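Local coordinates for thymidylate synthase thyX (PDB 3N3Y), which catalyses the FAD-dependent reductive methylation of dUMP to dTMP, probably using methylenetetrahydrofolate as methyl donor and NADPH as reductant, at the interface of chains A and B. Numbering follows the deposited sequence. Chains: chain A/B, Thymidylate synthase thyX.

The interface of chains A and B. Residues chain A 14-15, 66; chain B 17, 21, 24.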
loop_
_atom_site.group_PDB
_atom_site.type_symbol
_atom_site.label_atom_id
_atom_site.label_comp_id
_atom_site.label_asym_id
_atom_site.label_seq_id
_atom_site.Cartn_x
_atom_site.Cartn_y
_atom_site.Cartn_z
ATOM N N LYS A 14 11.993 11.014 -16.816
ATOM C CA LYS A 14 11.278 11.216 -18.065
ATOM C C LYS A 14 10.030 12.099 -17.898
ATOM O O LYS A 14 9.569 12.733 -18.843
ATOM C CB LYS A 14 10.888 9.861 -18.661
ATOM C CG LYS A 14 12.000 8.842 -18.596
ATOM C CD LYS A 14 11.714 7.680 -19.513
ATOM C CE LYS A 14 10.435 6.962 -19.109
ATOM N NZ LYS A 14 10.300 5.673 -19.857
ATOM N N HIS A 15 9.470 12.124 -16.701
ATOM C CA HIS A 15 8.348 13.003 -16.443
ATOM C C HIS A 15 8.210 13.258 -14.971
ATOM O O HIS A 15 8.501 12.392 -14.153
ATOM C CB HIS A 15 7.040 12.434 -16.997
ATOM C CG HIS A 15 5.940 13.443 -17.043
ATOM N ND1 HIS A 15 5.804 14.339 -18.081
ATOM C CD2 HIS A 15 4.960 13.740 -16.154
ATOM C CE1 HIS A 15 4.769 15.126 -17.844
ATOM N NE2 HIS A 15 4.244 14.786 -16.680
ATOM N N ASN A 66 8.504 9.752 -12.950
ATOM C CA ASN A 66 8.773 8.627 -13.837
ATOM C C ASN A 66 10.233 8.572 -14.289
ATOM O O ASN A 66 10.682 9.411 -15.066
ATOM C CB ASN A 66 7.879 8.700 -15.068
ATOM C CG ASN A 66 6.437 8.984 -14.720
ATOM O OD1 ASN A 66 5.992 10.132 -14.764
ATOM N ND2 ASN A 66 5.693 7.937 -14.361
ATOM N N THR B 17 -0.021 12.281 -16.517
ATOM C CA THR B 17 1.137 11.673 -17.157
ATOM C C THR B 17 0.871 11.382 -18.636
ATOM O O THR B 17 -0.171 10.817 -18.990
ATOM C CB THR B 17 1.526 10.338 -16.466
ATOM O OG1 THR B 17 1.834 10.560 -15.082
ATOM C CG2 THR B 17 2.737 9.750 -17.140
ATOM N N ILE B 21 4.763 7.455 -21.500
ATOM C CA ILE B 21 5.388 6.945 -20.291
ATOM C C ILE B 21 4.981 5.483 -20.053
ATOM O O ILE B 21 5.827 4.634 -19.761
ATOM C CB ILE B 21 5.042 7.789 -19.053
ATOM C CG1 ILE B 21 5.686 9.175 -19.159
ATOM C CG2 ILE B 21 5.509 7.071 -17.776
ATOM C CD1 ILE B 21 7.216 9.142 -19.242
ATOM N N GLN B 24 6.387 3.150 -22.911
ATOM C CA GLN B 24 7.815 2.892 -22.710
ATOM C C GLN B 24 8.029 1.839 -21.623
ATOM O O GLN B 24 8.930 1.023 -21.728
ATOM C CB GLN B 24 8.573 4.178 -22.362
ATOM C CG GLN B 24 8.737 5.133 -23.549
ATOM C CD GLN B 24 8.982 6.584 -23.121
ATOM O OE1 GLN B 24 9.411 6.855 -21.997
ATOM N NE2 GLN B 24 8.709 7.520 -24.026
HETATM O O HOH W 1 8.285 4.961 -18.246
#
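Strand 10-16 and strand 64-70 of chain A receive one face of helix 19-30 of chain B in this helix-on-sheet patch of the two-fold interface, which joins two subunits of the ThyX homotetramer; a twin patch forms with the chains exchanged. B:Ile21 is the central apolar knob, and its two branches go to different strands. Its CD1 methyl lies against A:Lys14 CB at 3.8 Å and also meets the CB of A:His15. With CG1 of B:Ile21 beside the backbone N (chi1 -68°), CG2 is left anti to that N and points at the carboxamide of A:Asn66. The CG2 methyl of B:Ile21 lies 3.5 Å from ND2 of A:Asn66, with CG as a second neighbour, the two side chains crossing at a slant. B:Thr17, in the loop just ahead of the helix, approaches A:Asn66 from the opposite direction, and its CG2 methyl stays in loose contact with OD1 at 4.0 Å. A:Lys14 and B:Gln24 run past each other in opposite senses. The lysine chain bends at chi3 (-61°), which turns the amino group out of the line of the aliphatic stem. There A:Lys14 NZ donates to the side-chain amide oxygen OE1 of B:Gln24 over 2.6 Å, in the carbonyl plane and on a lone pair, with a C=O...N angle of 140°. If protonated, as a lysine normally is, it would probably polarise that amide. A second tie runs through water 1, which lies 2.7 Å from A:Lys14 NZ and links it to the helix backbone. Both polar links thus gather at the lysine end of the apolar contact. The bridge closes where water 1 sits 2.9 Å from the carbonyl O of B:Ile21.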